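Local coordinates for cycloserine biosynthesis protein DcsG (Streptomyces lavendulae, PDB 6JIL) that catalyses the ATP- and magnesium-dependent cyclisation of O-ureido-D-serine to the antibiotic D-cycloserine, as a monomeric ATP-grasp ligase, at residues A[2-14]-A[29-41]. Sequence-based numbering, arbitrary orientation.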
loop_
_atom_site.group_PDB
_atom_site.type_symbol
_atom_site.label_atom_id
_atom_site.label_comp_id
_atom_site.label_asym_id
_atom_site.label_seq_id
_atom_site.Cartn_x
_atom_site.Cartn_y
_atom_site.Cartn_z
ATOM N N GLY A 2 -11.011 19.562 18.549
ATOM C CA GLY A 2 -10.054 18.561 17.984
ATOM C C GLY A 2 -10.726 17.602 17.018
ATOM O O GLY A 2 -10.557 16.383 17.115
ATOM N N ILE A 3 -11.490 18.159 16.084
ATOM C CA ILE A 3 -12.189 17.357 15.095
ATOM C C ILE A 3 -11.151 16.734 14.157
ATOM O O ILE A 3 -10.208 17.397 13.719
ATOM C CB ILE A 3 -13.222 18.233 14.330
ATOM C CG1 ILE A 3 -14.574 17.528 14.277
ATOM C CG2 ILE A 3 -12.754 18.514 12.935
ATOM C CD1 ILE A 3 -15.700 18.442 13.812
ATOM N N LEU A 4 -11.328 15.444 13.878
ATOM C CA LEU A 4 -10.416 14.678 13.033
ATOM C C LEU A 4 -11.028 14.418 11.662
ATOM O O LEU A 4 -12.152 13.911 11.561
ATOM C CB LEU A 4 -10.119 13.327 13.691
ATOM C CG LEU A 4 -8.783 12.611 13.475
ATOM C CD1 LEU A 4 -8.993 11.117 13.684
ATOM C CD2 LEU A 4 -8.240 12.871 12.098
ATOM N N ALA A 5 -10.289 14.757 10.609
ATOM C CA ALA A 5 -10.769 14.529 9.252
ATOM C C ALA A 5 -10.288 13.164 8.775
ATOM O O ALA A 5 -9.112 12.841 8.913
ATOM C CB ALA A 5 -10.251 15.619 8.319
ATOM N N LEU A 6 -11.202 12.351 8.255
ATOM C CA LEU A 6 -10.848 11.033 7.728
ATOM C C LEU A 6 -11.074 11.163 6.218
ATOM O O LEU A 6 -12.210 11.205 5.750
ATOM C CB LEU A 6 -11.744 9.945 8.336
ATOM C CG LEU A 6 -11.691 9.791 9.870
ATOM C CD1 LEU A 6 -12.627 8.680 10.312
ATOM C CD2 LEU A 6 -10.271 9.488 10.333
ATOM N N VAL A 7 -9.984 11.247 5.464
ATOM C CA VAL A 7 -10.062 11.451 4.025
ATOM C C VAL A 7 -10.403 10.247 3.161
ATOM O O VAL A 7 -9.821 9.174 3.292
ATOM C CB VAL A 7 -8.751 12.071 3.488
ATOM C CG1 VAL A 7 -8.914 12.461 2.017
ATOM C CG2 VAL A 7 -8.381 13.289 4.314
ATOM N N THR A 8 -11.338 10.462 2.248
ATOM C CA THR A 8 -11.793 9.435 1.321
ATOM C C THR A 8 -12.187 10.171 0.037
ATOM O O THR A 8 -11.756 11.300 -0.196
ATOM C CB THR A 8 -13.047 8.700 1.897
ATOM O OG1 THR A 8 -13.420 7.615 1.038
ATOM C CG2 THR A 8 -14.233 9.677 2.017
ATOM N N ASP A 9 -12.968 9.504 -0.805
ATOM C CA ASP A 9 -13.504 10.111 -2.018
ATOM C C ASP A 9 -14.722 9.281 -2.412
ATOM O O ASP A 9 -14.784 8.083 -2.130
ATOM C CB ASP A 9 -12.441 10.267 -3.141
ATOM C CG ASP A 9 -11.926 8.950 -3.714
ATOM O OD1 ASP A 9 -10.713 8.907 -4.009
ATOM O OD2 ASP A 9 -12.702 7.988 -3.909
ATOM N N ALA A 10 -15.711 9.937 -3.009
ATOM C CA ALA A 10 -16.965 9.288 -3.374
ATOM C C ALA A 10 -16.854 7.894 -3.968
ATOM O O ALA A 10 -17.543 6.970 -3.528
ATOM C CB ALA A 10 -17.770 10.196 -4.308
ATOM N N VAL A 11 -15.990 7.734 -4.962
ATOM C CA VAL A 11 -15.832 6.440 -5.618
ATOM C C VAL A 11 -15.311 5.341 -4.701
ATOM O O VAL A 11 -15.695 4.184 -4.830
ATOM C CB VAL A 11 -14.872 6.550 -6.831
ATOM C CG1 VAL A 11 -14.628 5.178 -7.437
ATOM C CG2 VAL A 11 -15.461 7.500 -7.877
ATOM N N SER A 12 -14.448 5.715 -3.771
ATOM C CA SER A 12 -13.821 4.756 -2.874
ATOM C C SER A 12 -14.539 4.461 -1.572
ATOM O O SER A 12 -14.373 3.382 -1.011
ATOM C CB SER A 12 -12.399 5.223 -2.561
ATOM O OG SER A 12 -11.686 5.457 -3.766
ATOM N N LEU A 13 -15.337 5.410 -1.090
ATOM C CA LEU A 13 -16.031 5.218 0.173
ATOM C C LEU A 13 -16.828 3.908 0.284
ATOM O O LEU A 13 -16.891 3.309 1.354
ATOM C CB LEU A 13 -16.938 6.411 0.456
ATOM C CG LEU A 13 -17.528 6.443 1.869
ATOM C CD1 LEU A 13 -16.401 6.449 2.886
ATOM C CD2 LEU A 13 -18.416 7.675 2.037
ATOM N N PRO A 14 -17.451 3.453 -0.816
ATOM C CA PRO A 14 -18.231 2.209 -0.786
ATOM C C PRO A 14 -17.417 0.941 -0.547
ATOM O O PRO A 14 -17.963 -0.078 -0.123
ATOM C CB PRO A 14 -18.910 2.193 -2.151
ATOM C CG PRO A 14 -19.099 3.652 -2.441
ATOM C CD PRO A 14 -17.751 4.214 -2.044
ATOM N N VAL A 29 -13.107 6.502 21.782
ATOM C CA VAL A 29 -11.956 7.175 22.377
ATOM C C VAL A 29 -12.170 8.688 22.431
ATOM O O VAL A 29 -11.227 9.461 22.556
ATOM C CB VAL A 29 -10.642 6.848 21.627
ATOM C CG1 VAL A 29 -10.395 5.343 21.663
ATOM C CG2 VAL A 29 -10.701 7.355 20.205
ATOM N N GLY A 30 -13.431 9.093 22.326
ATOM C CA GLY A 30 -13.789 10.497 22.401
ATOM C C GLY A 30 -13.441 11.447 21.271
ATOM O O GLY A 30 -13.657 12.653 21.412
ATOM N N ILE A 31 -12.917 10.953 20.153
ATOM C CA ILE A 31 -12.575 11.872 19.078
ATOM C C ILE A 31 -13.682 12.047 18.044
ATOM O O ILE A 31 -14.310 11.082 17.605
ATOM C CB ILE A 31 -11.231 11.483 18.404
ATOM C CG1 ILE A 31 -11.222 10.015 18.006
ATOM C CG2 ILE A 31 -10.087 11.726 19.376
ATOM C CD1 ILE A 31 -9.831 9.520 17.619
ATOM N N THR A 32 -13.939 13.304 17.696
ATOM C CA THR A 32 -14.969 13.653 16.731
ATOM C C THR A 32 -14.343 13.582 15.355
ATOM O O THR A 32 -13.430 14.347 15.041
ATOM C CB THR A 32 -15.476 15.086 16.950
ATOM O OG1 THR A 32 -15.644 15.328 18.350
ATOM C CG2 THR A 32 -16.810 15.291 16.250
ATOM N N ALA A 33 -14.824 12.661 14.534
ATOM C CA ALA A 33 -14.280 12.508 13.195
ATOM C C ALA A 33 -15.297 12.863 12.123
ATOM O O ALA A 33 -16.493 12.651 12.296
ATOM C CB ALA A 33 -13.796 11.077 12.993
ATOM N N GLU A 34 -14.812 13.432 11.026
ATOM C CA GLU A 34 -15.664 13.773 9.894
ATOM C C GLU A 34 -15.051 13.121 8.659
ATOM O O GLU A 34 -13.835 13.173 8.454
ATOM C CB GLU A 34 -15.749 15.291 9.686
ATOM C CG GLU A 34 -16.553 16.032 10.745
ATOM C CD GLU A 34 -16.653 17.530 10.476
ATOM O OE1 GLU A 34 -17.121 18.264 11.376
ATOM O OE2 GLU A 34 -16.271 17.974 9.369
ATOM N N VAL A 35 -15.890 12.480 7.857
ATOM C CA VAL A 35 -15.435 11.833 6.636
ATOM C C VAL A 35 -15.402 12.924 5.568
ATOM O O VAL A 35 -16.410 13.586 5.324
ATOM C CB VAL A 35 -16.408 10.707 6.216
ATOM C CG1 VAL A 35 -15.847 9.944 5.034
ATOM C CG2 VAL A 35 -16.646 9.773 7.387
ATOM N N CYS A 36 -14.247 13.113 4.938
ATOM C CA CYS A 36 -14.091 14.151 3.920
ATOM C C CYS A 36 -13.559 13.652 2.582
ATOM O O CYS A 36 -12.624 12.857 2.535
ATOM C CB CYS A 36 -13.144 15.238 4.430
ATOM S SG CYS A 36 -13.611 15.961 5.994
ATOM N N ASP A 37 -14.149 14.141 1.497
ATOM C CA ASP A 37 -13.709 13.777 0.163
ATOM C C ASP A 37 -12.597 14.765 -0.184
ATOM O O ASP A 37 -12.786 15.973 -0.058
ATOM C CB ASP A 37 -14.872 13.899 -0.823
ATOM C CG ASP A 37 -14.501 13.453 -2.221
ATOM O OD1 ASP A 37 -15.414 13.082 -2.985
ATOM O OD2 ASP A 37 -13.300 13.479 -2.564
ATOM N N TRP A 38 -11.438 14.268 -0.613
ATOM C CA TRP A 38 -10.341 15.173 -0.924
ATOM C C TRP A 38 -10.616 16.082 -2.119
ATOM O O TRP A 38 -9.935 17.100 -2.292
ATOM C CB TRP A 38 -9.021 14.405 -1.127
ATOM C CG TRP A 38 -9.004 13.434 -2.269
ATOM C CD1 TRP A 38 -9.584 12.199 -2.308
ATOM C CD2 TRP A 38 -8.345 13.607 -3.532
ATOM N NE1 TRP A 38 -9.321 11.588 -3.512
ATOM C CE2 TRP A 38 -8.564 12.430 -4.283
ATOM C CE3 TRP A 38 -7.589 14.644 -4.101
ATOM C CZ2 TRP A 38 -8.056 12.257 -5.578
ATOM C CZ3 TRP A 38 -7.079 14.470 -5.398
ATOM C CH2 TRP A 38 -7.316 13.286 -6.116
ATOM N N GLU A 39 -11.609 15.726 -2.931
ATOM C CA GLU A 39 -11.962 16.533 -4.103
ATOM C C GLU A 39 -13.154 17.459 -3.859
ATOM O O GLU A 39 -13.661 18.093 -4.780
ATOM C CB GLU A 39 -12.234 15.629 -5.311
ATOM C CG GLU A 39 -10.953 15.111 -5.955
ATOM C CD GLU A 39 -11.192 14.132 -7.089
ATOM O OE1 GLU A 39 -10.360 14.107 -8.028
ATOM O OE2 GLU A 39 -12.193 13.378 -7.041
ATOM N N ASP A 40 -13.598 17.533 -2.609
ATOM C CA ASP A 40 -14.718 18.390 -2.245
ATOM C C ASP A 40 -14.182 19.785 -1.927
ATOM O O ASP A 40 -13.613 20.016 -0.863
ATOM C CB ASP A 40 -15.430 17.809 -1.026
ATOM C CG ASP A 40 -16.630 18.627 -0.601
ATOM O OD1 ASP A 40 -17.326 18.188 0.339
ATOM O OD2 ASP A 40 -16.879 19.698 -1.195
ATOM N N GLY A 41 -14.369 20.714 -2.856
ATOM C CA GLY A 41 -13.876 22.066 -2.661
ATOM C C GLY A 41 -14.547 22.864 -1.557
ATOM O O GLY A 41 -14.080 23.947 -1.216
#
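L4 to T8 pair in parallel with A33 to D37, strand axes 4.5 Å apart and 33° askew, through six backbone hydrogen bonds running from L4 N to T32 O at one end to W38 N to T8 O at the other. On the face of L4, L6 and T8 the contacts are mainly apolar: L6 lays CD1 3.8 Å from A33 CB. L6 and A33 both pack on L23 of helix 19-28, and the alanine's single methyl suits this close approach of helix to sheet. Further along, T8 CG2 packs against V35 CG1, 3.4 Å away, a tight methyl contact, while OG1, anti to the backbone N (chi1 -175°), hydrogen-bonds to S55 of strand 50-55. A threonine suits this end of the strand because one branch packs and the other bonds. L13 CD1 also touches V35 CG1. The strands and helix 19-28 between them form a beta-alpha-beta unit at the edge of a four-stranded parallel sheet: 33-37 is one of its two edge strands, and 4-8 lies between it and 50-55, away from the nucleotide and magnesium sites. On the other face A5 and C36 fit together as small residues, CB to SG 4.1 Å, and V7 sets CG1 3.7 Å from W38 CB.

At the C-terminal ends of the strands, polar side chains link the two segments. W38 NE1 gives D9 OD1 a 3.1 Å hydrogen bond at 164°, in the indole plane and on the carboxylate's anti lone pair; OD1 also bonds T58. The other oxygen, D9 OD2, takes S12 N, the backbone bond that makes an Asx motif, and also S12 OG. D37 also divides its carboxylate: A10 N reaches OD1 from above its plane, while OD2 receives E39 N in an Asx turn. E39 CG lies over one face of the W38 indole, 3.7 Å above its plane.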